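Local atomic coordinates of putative xylanase (Bacteroides fragilis, PDB entry 2P1G), a protein that is of unproven function but probably hydrolyses glycosidic bonds, and belongs to the N-acetylmuramoyl-L-alanine amidase-like family. Residues 155-167 with 221-235. Numbering follows the deposited sequence.
Sequences EVHYLPKDKLEPD and LSQMLKDRKSLTGIR
L164 sets its CD2 methyl against L221 CD2 and L225 CD1 of helix 221-226, 3.8 Å from each, its side chain crossing both at about a right angle; I234 CD1 lies a little farther off on the strand side. Branched aliphatic chains suit this buried junction of loop, helix and sheet. L159 lies beside I234 as its antiparallel hydrogen-bonded partner, L159 N reaching I234 O at 2.8 Å almost straight (174°). G233, with no side chain, lets the strands come close: its CA lies 3.1 Å from L159 O and at the edge of the Y158 ring. K161 suits its place by length and charge: its extended chain runs past L225 and T232, its backbone N bonding to T232 O. The ammonium then donates to L231 O (2.8 Å from NZ) and, from above the carbonyl plane, to L225 O, which also accepts from R228 N on the opposite face; a water links NZ to K229 O. Farther out, V156 CB sits 3.7 Å above the centre of the R235 guanidinium, whose NE shares a water with H157 O while NH2 pairs with D107. Through L159-I234 and P160-G233, strand 159-160 borders strand 231-238, which also pairs with strand 177-182, whose I178 and L180 back I234.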
loop_
_atom_site.group_PDB
_atom_site.type_symbol
_atom_site.label_atom_id
_atom_site.label_comp_id
_atom_site.label_asym_id
_atom_site.label_seq_id
_atom_site.Cartn_x
_atom_site.Cartn_y
_atom_site.Cartn_z
ATOM N N GLU A 155 -13.297 -5.766 -10.771
ATOM C CA GLU A 155 -13.872 -4.788 -9.850
ATOM C C GLU A 155 -13.338 -4.986 -8.448
ATOM O O GLU A 155 -13.045 -6.118 -8.043
ATOM C CB GLU A 155 -15.390 -4.901 -9.822
ATOM C CG GLU A 155 -15.870 -6.107 -9.069
ATOM C CD GLU A 155 -17.347 -6.090 -8.837
ATOM O OE1 GLU A 155 -18.070 -5.507 -9.685
ATOM O OE2 GLU A 155 -17.780 -6.673 -7.809
ATOM N N VAL A 156 -13.211 -3.888 -7.704
ATOM C CA VAL A 156 -12.962 -3.980 -6.269
ATOM C C VAL A 156 -14.007 -3.133 -5.525
ATOM O O VAL A 156 -14.568 -2.200 -6.102
ATOM C CB VAL A 156 -11.508 -3.534 -5.895
ATOM C CG1 VAL A 156 -10.436 -4.489 -6.557
ATOM C CG2 VAL A 156 -11.246 -2.092 -6.271
ATOM N N HIS A 157 -14.266 -3.449 -4.262
ATOM C CA HIS A 157 -15.147 -2.588 -3.441
ATOM C C HIS A 157 -14.375 -1.401 -2.902
ATOM O O HIS A 157 -13.191 -1.530 -2.606
ATOM C CB HIS A 157 -15.690 -3.374 -2.251
ATOM C CG HIS A 157 -16.666 -4.458 -2.622
ATOM N ND1 HIS A 157 -18.021 -4.357 -2.369
ATOM C CD2 HIS A 157 -16.474 -5.684 -3.166
ATOM C CE1 HIS A 157 -18.622 -5.471 -2.757
ATOM N NE2 HIS A 157 -17.703 -6.297 -3.231
ATOM N N TYR A 158 -15.026 -0.240 -2.776
ATOM C CA TYR A 158 -14.355 0.893 -2.102
ATOM C C TYR A 158 -15.399 1.745 -1.439
ATOM O O TYR A 158 -16.591 1.546 -1.666
ATOM C CB TYR A 158 -13.501 1.730 -3.084
ATOM C CG TYR A 158 -14.279 2.783 -3.894
ATOM C CD1 TYR A 158 -13.874 4.127 -3.910
ATOM C CD2 TYR A 158 -15.415 2.435 -4.636
ATOM C CE1 TYR A 158 -14.589 5.095 -4.629
ATOM C CE2 TYR A 158 -16.128 3.406 -5.363
ATOM C CZ TYR A 158 -15.711 4.715 -5.347
ATOM O OH TYR A 158 -16.428 5.653 -6.076
ATOM N N LEU A 159 -14.961 2.677 -0.605
ATOM C CA LEU A 159 -15.850 3.652 -0.022
ATOM C C LEU A 159 -15.600 4.996 -0.677
ATOM O O LEU A 159 -14.517 5.535 -0.536
ATOM C CB LEU A 159 -15.576 3.820 1.479
ATOM C CG LEU A 159 -16.570 4.726 2.237
ATOM C CD1 LEU A 159 -17.964 4.051 2.402
ATOM C CD2 LEU A 159 -15.993 5.076 3.592
ATOM N N PRO A 160 -16.611 5.548 -1.367
ATOM C CA PRO A 160 -16.480 6.871 -1.949
ATOM C C PRO A 160 -16.175 7.922 -0.889
ATOM O O PRO A 160 -16.746 7.881 0.197
ATOM C CB PRO A 160 -17.843 7.099 -2.614
ATOM C CG PRO A 160 -18.361 5.719 -2.888
ATOM C CD PRO A 160 -17.927 4.956 -1.652
ATOM N N LYS A 161 -15.279 8.857 -1.208
ATOM C CA LYS A 161 -14.864 9.853 -0.225
ATOM C C LYS A 161 -16.036 10.688 0.299
ATOM O O LYS A 161 -15.987 11.141 1.443
ATOM C CB LYS A 161 -13.772 10.766 -0.767
ATOM C CG LYS A 161 -14.167 11.631 -1.982
ATOM C CD LYS A 161 -12.946 12.430 -2.441
ATOM C CE LYS A 161 -13.294 13.555 -3.433
ATOM N NZ LYS A 161 -11.992 14.077 -3.982
ATOM N N ASP A 162 -17.082 10.885 -0.508
ATOM C CA ASP A 162 -18.248 11.619 0.027
ATOM C C ASP A 162 -19.028 10.852 1.116
ATOM O O ASP A 162 -19.925 11.414 1.765
ATOM C CB ASP A 162 -19.153 12.229 -1.082
ATOM C CG ASP A 162 -19.946 11.192 -1.867
ATOM O OD1 ASP A 162 -19.736 9.977 -1.685
ATOM O OD2 ASP A 162 -20.799 11.601 -2.706
ATOM N N LYS A 163 -18.658 9.593 1.347
ATOM C CA LYS A 163 -19.292 8.779 2.393
ATOM C C LYS A 163 -18.473 8.742 3.677
ATOM O O LYS A 163 -18.875 8.115 4.668
ATOM C CB LYS A 163 -19.570 7.352 1.888
ATOM C CG LYS A 163 -20.398 7.312 0.589
ATOM C CD LYS A 163 -21.732 8.058 0.766
ATOM C CE LYS A 163 -22.536 8.108 -0.538
ATOM N NZ LYS A 163 -23.764 8.940 -0.354
ATOM N N LEU A 164 -17.330 9.424 3.674
ATOM C CA LEU A 164 -16.435 9.382 4.836
ATOM C C LEU A 164 -16.455 10.726 5.566
ATOM O O LEU A 164 -16.277 11.762 4.942
ATOM C CB LEU A 164 -14.991 9.048 4.413
ATOM C CG LEU A 164 -14.022 8.819 5.598
ATOM C CD1 LEU A 164 -14.398 7.548 6.357
ATOM C CD2 LEU A 164 -12.575 8.723 5.119
ATOM N N GLU A 165 -16.680 10.688 6.880
ATOM C CA GLU A 165 -16.733 11.890 7.702
ATOM C C GLU A 165 -15.416 12.054 8.476
ATOM O O GLU A 165 -14.661 11.094 8.606
ATOM C CB GLU A 165 -17.901 11.788 8.712
ATOM C CG GLU A 165 -19.291 11.829 8.085
ATOM C CD GLU A 165 -19.549 13.106 7.325
ATOM O OE1 GLU A 165 -18.943 14.142 7.667
ATOM O OE2 GLU A 165 -20.372 13.089 6.386
ATOM N N PRO A 166 -15.141 13.269 8.990
ATOM C CA PRO A 166 -13.915 13.447 9.759
ATOM C C PRO A 166 -13.760 12.468 10.922
ATOM O O PRO A 166 -12.626 12.126 11.247
ATOM C CB PRO A 166 -14.007 14.887 10.271
ATOM C CG PRO A 166 -14.922 15.583 9.328
ATOM C CD PRO A 166 -15.884 14.544 8.823
ATOM N N ASP A 167 -14.873 12.015 11.513
ATOM C CA ASP A 167 -14.818 11.094 12.653
ATOM C C ASP A 167 -14.910 9.619 12.260
ATOM O O ASP A 167 -15.212 8.754 13.094
ATOM C CB ASP A 167 -15.832 11.466 13.755
ATOM C CG ASP A 167 -17.251 11.647 13.248
ATOM O OD1 ASP A 167 -17.532 11.603 12.009
ATOM O OD2 ASP A 167 -18.116 11.867 14.133
ATOM N N LEU A 221 -8.543 12.235 7.691
ATOM C CA LEU A 221 -8.511 11.533 6.403
ATOM C C LEU A 221 -9.555 12.056 5.407
ATOM O O LEU A 221 -9.253 12.234 4.223
ATOM C CB LEU A 221 -8.667 10.025 6.619
ATOM C CG LEU A 221 -8.751 9.126 5.373
ATOM C CD1 LEU A 221 -7.488 9.247 4.543
ATOM C CD2 LEU A 221 -8.954 7.689 5.809
ATOM N N SER A 222 -10.784 12.279 5.870
ATOM C CA SER A 222 -11.843 12.762 4.992
ATOM C C SER A 222 -11.459 14.075 4.304
ATOM O O SER A 222 -11.778 14.272 3.125
ATOM C CB SER A 222 -13.167 12.904 5.758
ATOM O OG SER A 222 -13.037 13.862 6.796
ATOM N N GLN A 223 -10.726 14.934 5.017
ATOM C CA GLN A 223 -10.287 16.210 4.451
ATOM C C GLN A 223 -9.133 16.011 3.464
ATOM O O GLN A 223 -9.107 16.662 2.420
ATOM C CB GLN A 223 -9.899 17.209 5.537
ATOM C CG GLN A 223 -9.672 18.627 4.993
ATOM C CD GLN A 223 -9.364 19.636 6.076
ATOM O OE1 GLN A 223 -10.213 19.941 6.927
ATOM N NE2 GLN A 223 -8.144 20.177 6.049
ATOM N N MET A 224 -8.204 15.105 3.781
ATOM C CA MET A 224 -7.122 14.735 2.843
ATOM C C MET A 224 -7.723 14.306 1.497
ATOM O O MET A 224 -7.233 14.693 0.428
ATOM C CB MET A 224 -6.256 13.578 3.388
ATOM C CG MET A 224 -5.432 13.863 4.641
ATOM S SD MET A 224 -4.540 12.387 5.270
ATOM C CE MET A 224 -3.852 11.741 3.751
ATOM N N LEU A 225 -8.783 13.505 1.552
ATOM C CA LEU A 225 -9.436 13.005 0.353
ATOM C C LEU A 225 -10.193 14.091 -0.385
ATOM O O LEU A 225 -10.065 14.228 -1.608
ATOM C CB LEU A 225 -10.415 11.879 0.714
ATOM C CG LEU A 225 -9.833 10.599 1.317
ATOM C CD1 LEU A 225 -10.961 9.753 1.862
ATOM C CD2 LEU A 225 -9.166 9.822 0.186
ATOM N N LYS A 226 -11.008 14.839 0.358
ATOM C CA LYS A 226 -11.850 15.869 -0.248
ATOM C C LYS A 226 -11.014 17.023 -0.822
ATOM O O LYS A 226 -11.449 17.709 -1.744
ATOM C CB LYS A 226 -12.915 16.356 0.750
ATOM C CG LYS A 226 -13.994 15.274 1.036
ATOM C CD LYS A 226 -15.010 15.662 2.121
ATOM C CE LYS A 226 -16.002 14.488 2.367
ATOM N NZ LYS A 226 -17.150 14.813 3.329
ATOM N N ASP A 227 -9.805 17.201 -0.305
ATOM C CA ASP A 227 -8.922 18.265 -0.777
ATOM C C ASP A 227 -8.328 17.998 -2.167
ATOM O O ASP A 227 -7.890 18.931 -2.847
ATOM C CB ASP A 227 -7.779 18.487 0.218
ATOM C CG ASP A 227 -8.162 19.417 1.376
ATOM O OD1 ASP A 227 -9.253 20.032 1.357
ATOM O OD2 ASP A 227 -7.350 19.519 2.330
ATOM N N ARG A 228 -8.282 16.734 -2.577
ATOM C CA ARG A 228 -7.608 16.341 -3.826
ATOM C C ARG A 228 -8.625 15.818 -4.846
ATOM O O ARG A 228 -9.303 14.817 -4.587
ATOM C CB ARG A 228 -6.534 15.272 -3.527
ATOM C CG ARG A 228 -5.125 15.813 -3.116
ATOM C CD ARG A 228 -4.112 14.684 -2.840
ATOM N NE ARG A 228 -3.653 14.021 -4.078
ATOM C CZ ARG A 228 -2.980 12.867 -4.159
ATOM N NH1 ARG A 228 -2.635 12.167 -3.074
ATOM N NH2 ARG A 228 -2.652 12.394 -5.355
ATOM N N LYS A 229 -8.730 16.472 -6.009
ATOM C CA LYS A 229 -9.720 16.080 -7.008
ATOM C C LYS A 229 -9.463 14.677 -7.589
ATOM O O LYS A 229 -10.417 13.981 -7.965
ATOM C CB LYS A 229 -9.796 17.106 -8.147
ATOM C CG LYS A 229 -10.387 18.429 -7.693
ATOM C CD LYS A 229 -10.671 19.358 -8.862
ATOM C CE LYS A 229 -11.264 20.667 -8.345
ATOM N NZ LYS A 229 -11.815 21.527 -9.451
ATOM N N SER A 230 -8.193 14.279 -7.625
ATOM C CA SER A 230 -7.787 12.959 -8.144
ATOM C C SER A 230 -8.050 11.788 -7.178
ATOM O O SER A 230 -7.994 10.632 -7.589
ATOM C CB SER A 230 -6.311 12.973 -8.546
ATOM O OG SER A 230 -5.455 13.039 -7.408
ATOM N N LEU A 231 -8.331 12.087 -5.907
ATOM C CA LEU A 231 -8.697 11.032 -4.964
ATOM C C LEU A 231 -10.198 10.767 -4.985
ATOM O O LEU A 231 -11.002 11.696 -5.044
ATOM C CB LEU A 231 -8.236 11.379 -3.549
ATOM C CG LEU A 231 -6.718 11.463 -3.389
ATOM C CD1 LEU A 231 -6.339 11.733 -1.929
ATOM C CD2 LEU A 231 -5.996 10.207 -3.943
ATOM N N THR A 232 -10.574 9.495 -4.939
ATOM C CA THR A 232 -11.977 9.155 -5.071
ATOM C C THR A 232 -12.567 8.521 -3.815
ATOM O O THR A 232 -13.790 8.537 -3.639
ATOM C CB THR A 232 -12.222 8.235 -6.271
ATOM O OG1 THR A 232 -11.465 7.027 -6.111
ATOM C CG2 THR A 232 -11.805 8.935 -7.597
ATOM N N GLY A 233 -11.721 7.948 -2.951
ATOM C CA GLY A 233 -12.259 7.142 -1.856
ATOM C C GLY A 233 -11.175 6.329 -1.196
ATOM O O GLY A 233 -9.977 6.664 -1.329
ATOM N N ILE A 234 -11.573 5.300 -0.444
ATOM C CA ILE A 234 -10.625 4.425 0.190
ATOM C C ILE A 234 -11.012 2.960 0.112
ATOM O O ILE A 234 -12.191 2.620 -0.059
ATOM C CB ILE A 234 -10.410 4.793 1.687
ATOM C CG1 ILE A 234 -11.727 4.749 2.459
ATOM C CG2 ILE A 234 -9.713 6.190 1.815
ATOM C CD1 ILE A 234 -11.559 4.914 4.049
ATOM N N ARG A 235 -10.006 2.104 0.209
ATOM C CA ARG A 235 -10.240 0.708 0.528
ATOM C C ARG A 235 -9.695 0.494 1.940
ATOM O O ARG A 235 -8.696 1.117 2.336
ATOM C CB ARG A 235 -9.514 -0.210 -0.465
ATOM C CG ARG A 235 -10.004 -0.002 -1.927
ATOM C CD ARG A 235 -9.299 -1.013 -2.857
ATOM N NE ARG A 235 -9.587 -2.416 -2.526
ATOM C CZ ARG A 235 -9.005 -3.433 -3.152
ATOM N NH1 ARG A 235 -8.109 -3.180 -4.107
ATOM N NH2 ARG A 235 -9.312 -4.685 -2.841
HETATM O O HOH W 1 -11.724 -2.894 -0.816
HETATM O O HOH W 2 -12.834 13.618 -6.759
HETATM O O HOH W 3 -11.630 11.042 8.389
#